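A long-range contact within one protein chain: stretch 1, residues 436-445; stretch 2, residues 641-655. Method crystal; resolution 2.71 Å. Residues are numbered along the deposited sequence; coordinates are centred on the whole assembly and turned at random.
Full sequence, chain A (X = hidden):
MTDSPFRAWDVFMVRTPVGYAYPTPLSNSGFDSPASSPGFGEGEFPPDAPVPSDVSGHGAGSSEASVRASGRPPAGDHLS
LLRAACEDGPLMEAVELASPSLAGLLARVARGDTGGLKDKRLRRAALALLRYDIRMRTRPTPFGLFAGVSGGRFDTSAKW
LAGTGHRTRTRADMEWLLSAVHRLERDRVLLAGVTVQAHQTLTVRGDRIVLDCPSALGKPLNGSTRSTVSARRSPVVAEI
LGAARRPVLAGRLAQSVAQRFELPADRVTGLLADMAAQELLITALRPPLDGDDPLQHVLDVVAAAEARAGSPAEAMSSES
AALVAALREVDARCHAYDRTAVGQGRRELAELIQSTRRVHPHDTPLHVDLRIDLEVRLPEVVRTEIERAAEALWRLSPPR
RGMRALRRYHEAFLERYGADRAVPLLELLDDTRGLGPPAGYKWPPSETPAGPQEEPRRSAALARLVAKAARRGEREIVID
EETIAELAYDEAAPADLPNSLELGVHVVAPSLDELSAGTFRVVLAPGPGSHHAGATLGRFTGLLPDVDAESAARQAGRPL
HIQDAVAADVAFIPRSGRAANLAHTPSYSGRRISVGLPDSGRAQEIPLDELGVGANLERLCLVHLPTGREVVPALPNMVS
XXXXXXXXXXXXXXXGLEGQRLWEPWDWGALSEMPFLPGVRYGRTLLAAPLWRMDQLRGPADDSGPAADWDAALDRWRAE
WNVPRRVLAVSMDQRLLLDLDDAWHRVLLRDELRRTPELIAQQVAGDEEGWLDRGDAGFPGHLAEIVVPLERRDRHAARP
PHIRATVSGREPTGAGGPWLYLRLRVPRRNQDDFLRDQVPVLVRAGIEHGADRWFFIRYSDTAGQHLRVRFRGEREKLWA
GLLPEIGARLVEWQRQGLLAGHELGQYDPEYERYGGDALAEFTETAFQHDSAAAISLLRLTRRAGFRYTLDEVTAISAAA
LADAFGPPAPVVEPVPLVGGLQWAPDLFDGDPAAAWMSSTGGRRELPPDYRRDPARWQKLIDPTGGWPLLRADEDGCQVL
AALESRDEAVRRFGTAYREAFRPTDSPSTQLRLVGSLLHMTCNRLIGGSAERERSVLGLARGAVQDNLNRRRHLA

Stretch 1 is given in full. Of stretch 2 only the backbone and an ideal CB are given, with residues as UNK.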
# COMPACT_ATOMS: atom_id res chain seq x y z
N GLY A 436 -10.44 10.45 14.69
CA GLY A 436 -9.40 11.42 14.38
C GLY A 436 -9.64 11.94 12.97
O GLY A 436 -10.59 11.52 12.30
N PRO A 437 -8.80 12.86 12.51
CA PRO A 437 -8.92 13.39 11.15
C PRO A 437 -8.55 12.34 10.12
O PRO A 437 -7.77 11.44 10.43
CB PRO A 437 -7.90 14.52 11.15
CG PRO A 437 -6.89 14.09 12.11
CD PRO A 437 -7.61 13.39 13.20
N PRO A 438 -9.10 12.43 8.91
CA PRO A 438 -8.81 11.44 7.88
C PRO A 438 -7.38 11.60 7.38
O PRO A 438 -6.81 12.69 7.51
CB PRO A 438 -9.80 11.80 6.75
CG PRO A 438 -10.79 12.68 7.37
CD PRO A 438 -10.06 13.44 8.43
N ALA A 439 -6.83 10.53 6.81
CA ALA A 439 -5.48 10.55 6.31
C ALA A 439 -5.25 11.80 5.46
O ALA A 439 -6.06 12.15 4.59
CB ALA A 439 -5.20 9.31 5.50
N GLY A 440 -4.19 12.52 5.78
CA GLY A 440 -3.77 13.61 4.94
C GLY A 440 -4.17 14.96 5.45
O GLY A 440 -3.66 15.96 4.97
N TYR A 441 -5.08 15.03 6.41
CA TYR A 441 -5.49 16.33 6.90
C TYR A 441 -4.31 17.02 7.60
O TYR A 441 -3.59 16.40 8.38
CB TYR A 441 -6.71 16.22 7.82
CG TYR A 441 -8.06 16.17 7.11
CD1 TYR A 441 -9.11 16.96 7.55
CD2 TYR A 441 -8.29 15.33 6.02
CE1 TYR A 441 -10.34 16.93 6.93
CE2 TYR A 441 -9.53 15.29 5.40
CZ TYR A 441 -10.55 16.11 5.86
OH TYR A 441 -11.78 16.09 5.29
N LYS A 442 -4.09 18.29 7.28
CA LYS A 442 -2.88 18.97 7.68
C LYS A 442 -3.01 19.71 9.03
O LYS A 442 -1.99 20.02 9.66
CB LYS A 442 -2.40 19.91 6.55
CG LYS A 442 -1.96 19.17 5.23
CD LYS A 442 -1.66 20.12 4.03
CE LYS A 442 -0.18 20.25 3.66
NZ LYS A 442 0.36 19.13 2.80
N TRP A 443 -4.23 19.98 9.49
CA TRP A 443 -4.40 20.96 10.58
C TRP A 443 -5.40 20.60 11.68
O TRP A 443 -6.56 21.00 11.63
CB TRP A 443 -4.76 22.35 10.00
CG TRP A 443 -3.75 22.81 8.97
CD1 TRP A 443 -3.88 22.78 7.60
CD2 TRP A 443 -2.43 23.29 9.24
NE1 TRP A 443 -2.72 23.25 7.00
CE2 TRP A 443 -1.82 23.57 7.99
CE3 TRP A 443 -1.70 23.54 10.40
CZ2 TRP A 443 -0.53 24.07 7.89
CZ3 TRP A 443 -0.42 24.04 10.29
CH2 TRP A 443 0.15 24.29 9.05
N PRO A 444 -4.94 19.85 12.70
CA PRO A 444 -3.60 19.27 12.92
C PRO A 444 -3.33 18.06 12.08
O PRO A 444 -4.27 17.42 11.61
CB PRO A 444 -3.65 18.82 14.39
CG PRO A 444 -5.09 18.57 14.65
CD PRO A 444 -5.82 19.63 13.86
N PRO A 445 -2.06 17.74 11.87
CA PRO A 445 -1.79 16.59 11.01
C PRO A 445 -2.35 15.28 11.57
O PRO A 445 -2.23 14.95 12.74
CB PRO A 445 -0.26 16.57 10.85
CG PRO A 445 0.26 17.66 11.66
CD PRO A 445 -0.85 18.53 12.15
N UNK A 641 -9.23 24.07 0.80
CA UNK A 641 -9.46 23.47 2.12
C UNK A 641 -8.31 22.52 2.53
O UNK A 641 -7.89 22.49 3.69
CB UNK A 641 -10.79 22.71 2.12
N UNK A 642 -7.79 21.78 1.55
CA UNK A 642 -6.71 20.83 1.74
C UNK A 642 -5.49 21.50 2.37
O UNK A 642 -4.94 21.04 3.37
CB UNK A 642 -6.33 20.19 0.40
N UNK A 643 -5.09 22.62 1.80
CA UNK A 643 -3.86 23.27 2.21
C UNK A 643 -4.05 24.32 3.27
O UNK A 643 -3.12 24.66 3.96
CB UNK A 643 -3.18 23.90 0.99
N UNK A 644 -5.24 24.88 3.39
CA UNK A 644 -5.40 26.10 4.15
C UNK A 644 -6.42 26.03 5.26
O UNK A 644 -6.60 27.03 5.96
CB UNK A 644 -5.78 27.24 3.20
N UNK A 645 -7.17 24.93 5.37
CA UNK A 645 -8.30 24.93 6.32
C UNK A 645 -8.11 24.11 7.58
O UNK A 645 -7.64 22.97 7.53
CB UNK A 645 -9.55 24.42 5.61
N UNK A 646 -8.54 24.68 8.72
CA UNK A 646 -8.64 23.88 9.94
C UNK A 646 -9.48 22.63 9.68
O UNK A 646 -10.44 22.72 8.89
CB UNK A 646 -9.25 24.70 11.08
N UNK A 647 -9.11 21.50 10.28
CA UNK A 647 -9.77 20.23 9.99
C UNK A 647 -11.31 20.20 9.98
O UNK A 647 -11.91 19.68 9.04
CB UNK A 647 -9.29 19.21 11.02
N UNK A 648 -11.95 20.79 11.00
CA UNK A 648 -13.41 20.68 10.95
C UNK A 648 -13.99 21.38 9.72
O UNK A 648 -14.94 20.87 9.11
CB UNK A 648 -14.03 21.27 12.22
N UNK A 649 -13.41 22.51 9.38
CA UNK A 649 -13.81 23.27 8.21
C UNK A 649 -13.65 22.41 6.98
O UNK A 649 -14.54 22.33 6.14
CB UNK A 649 -13.00 24.56 8.08
N UNK A 650 -12.48 21.78 6.87
CA UNK A 650 -12.23 20.93 5.72
C UNK A 650 -13.18 19.72 5.69
O UNK A 650 -13.59 19.27 4.61
CB UNK A 650 -10.77 20.46 5.73
N UNK A 651 -13.54 19.20 6.86
CA UNK A 651 -14.45 18.06 6.89
C UNK A 651 -15.83 18.52 6.40
O UNK A 651 -16.49 17.79 5.64
CB UNK A 651 -14.54 17.46 8.30
N UNK A 652 -16.23 19.73 6.81
CA UNK A 652 -17.51 20.27 6.39
C UNK A 652 -17.52 20.41 4.88
O UNK A 652 -18.49 20.02 4.20
CB UNK A 652 -17.79 21.61 7.06
N UNK A 653 -16.44 20.95 4.35
CA UNK A 653 -16.35 21.10 2.92
C UNK A 653 -16.50 19.75 2.22
O UNK A 653 -17.33 19.61 1.34
CB UNK A 653 -15.02 21.76 2.54
N UNK A 654 -15.75 18.75 2.64
CA UNK A 654 -15.76 17.48 1.89
C UNK A 654 -17.08 16.73 2.07
O UNK A 654 -17.54 16.09 1.15
CB UNK A 654 -14.60 16.59 2.34
N UNK A 655 -17.71 16.85 3.23
CA UNK A 655 -18.99 16.19 3.48
C UNK A 655 -20.08 16.72 2.53
O UNK A 655 -20.93 15.96 2.03
CB UNK A 655 -19.41 16.39 4.94

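Stretch 1 runs without regular structure, and its type II turn from P438 to Y441 delivers the tyrosine ring to a helix at 647-655.

Position 641 is helical, and its CB meets nothing of stretch 1 within 5.5 Å; the contact sets no rule, and the residue is A641. At 642 the CB points sideways, so only a long side chain could bend back toward G440 and K442; an aromatic or extended aliphatic would suit. F642, with chi1 t, brings CZ to 4.3 Å from K442 NZ. Its carbonyl also works: water 1 donates to F642 O (2.9 Å) and accepts from K442 N (3.0 Å).

Position 643 turns its CB away, leaving the backbone to do the work, and almost any residue would serve. A643 offers its carbonyl to the indole, a weak hydrogen bond from W443 NE1 to A643 O at 3.4 Å. Position 644 also points away and is free as far as stretch 1 goes; Q644 is bonded elsewhere in the structure. At 645 the chain leaves helical angles and the CB again points away; a small residue is enough, and it is A645.

Position 646 sits just before the second helix, with phi -53° and psi 143°, angles that proline accepts well; serine, threonine or aspartate would be the usual capping choices. It is P646, whose CA-to-CB bond points away from stretch 1.

Position 647 is the most demanding. Its CB points toward stretch 1, 3.3 Å from W443 O, where the backbone offers both a donor, W443 N, and an acceptor, P444 O. A short side chain carrying both functions fits best, asparagine above all; aspartate could answer only the donor. N647, chi1 m, does both: W443 N gives a hydrogen bond to N647 OD1 (3.2 Å), and N647 ND2 gives one to P444 O (2.9 Å). The backbone adds N647 N to W443 O, 2.9 Å, although the placing of that oxygen is less sure.

Positions 648, 649, 652 and 653 have no contact with stretch 1, and helix-compatible residues suffice: P648 in the first turn, A649, L652 and F653.

Position 650 aims its CB at the tyrosine, 3.8 Å from Y441 CE1. A long, flat or cationic side chain could cover the ring. R650, extended through chi3, lays its guanidinium flat on it, centres 3.8 Å apart and planes at 6°, while R650 CD makes a CH-pi contact. R650 NH1 also donates to water 1 (2.7 Å).

At 651 the CB points sideways, near the edge of the tyrosine; an aliphatic suits, and L651 places CB 4.4 Å from Y441 CE1.

Position 654 points toward the phenol oxygen, so a polar side chain, acceptor or donor, would suit. E654 OE1 accepts from Y441 OH (2.6 Å), and its OE2 forms a salt bridge with R650 NH2 (2.7 Å). Position 655 makes no contact; it is L655.

Stretch 2, residues 641-655: AFAQAPNPARLLFEL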
# COMPACT_ATOMS: atom_id res chain seq x y z
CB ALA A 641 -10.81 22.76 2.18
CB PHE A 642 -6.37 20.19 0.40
CG PHE A 642 -5.16 19.32 0.40
CD1 PHE A 642 -5.21 18.02 0.91
CD2 PHE A 642 -3.96 19.78 -0.15
CE1 PHE A 642 -4.08 17.19 0.89
CE2 PHE A 642 -2.82 18.96 -0.18
CZ PHE A 642 -2.89 17.66 0.34
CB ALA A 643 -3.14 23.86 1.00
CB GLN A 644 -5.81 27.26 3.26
CG GLN A 644 -4.93 27.49 2.09
CD GLN A 644 -3.53 27.88 2.50
OE1 GLN A 644 -3.32 28.51 3.55
NE2 GLN A 644 -2.56 27.50 1.66
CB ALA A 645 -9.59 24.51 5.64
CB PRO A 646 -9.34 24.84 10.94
CG PRO A 646 -9.90 25.95 10.13
CD PRO A 646 -8.99 26.07 8.92
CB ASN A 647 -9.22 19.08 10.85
CG ASN A 647 -7.80 18.72 10.51
OD1 ASN A 647 -7.28 19.12 9.45
ND2 ASN A 647 -7.14 17.98 11.39
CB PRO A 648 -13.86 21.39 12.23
CG PRO A 648 -12.67 21.30 13.14
CD PRO A 648 -11.48 21.39 12.25
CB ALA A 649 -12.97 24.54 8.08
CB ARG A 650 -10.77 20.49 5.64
CG ARG A 650 -10.58 19.46 4.53
CD ARG A 650 -9.17 19.01 4.32
NE ARG A 650 -9.20 17.97 3.31
CZ ARG A 650 -8.18 17.19 2.98
NH1 ARG A 650 -7.01 17.30 3.59
NH2 ARG A 650 -8.38 16.27 2.06
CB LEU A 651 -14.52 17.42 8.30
CG LEU A 651 -15.39 16.15 8.43
CD1 LEU A 651 -14.91 15.07 7.51
CD2 LEU A 651 -15.45 15.58 9.83
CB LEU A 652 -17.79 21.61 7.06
CG LEU A 652 -18.07 21.55 8.56
CD1 LEU A 652 -17.99 22.95 9.16
CD2 LEU A 652 -19.43 20.85 8.88
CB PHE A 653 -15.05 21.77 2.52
CG PHE A 653 -14.70 21.57 1.09
CD1 PHE A 653 -15.43 22.21 0.10
CD2 PHE A 653 -13.63 20.75 0.73
CE1 PHE A 653 -15.11 22.03 -1.24
CE2 PHE A 653 -13.30 20.56 -0.60
CZ PHE A 653 -14.04 21.21 -1.60
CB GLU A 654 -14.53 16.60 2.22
CG GLU A 654 -13.20 17.32 1.90
CD GLU A 654 -11.96 16.42 1.98
OE1 GLU A 654 -11.99 15.43 2.75
OE2 GLU A 654 -10.95 16.71 1.27
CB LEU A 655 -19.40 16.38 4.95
CG LEU A 655 -18.64 15.50 5.95
CD1 LEU A 655 -18.84 15.95 7.37
CD2 LEU A 655 -19.05 14.05 5.80
O HOH W 1 -6.09 19.22 5.26
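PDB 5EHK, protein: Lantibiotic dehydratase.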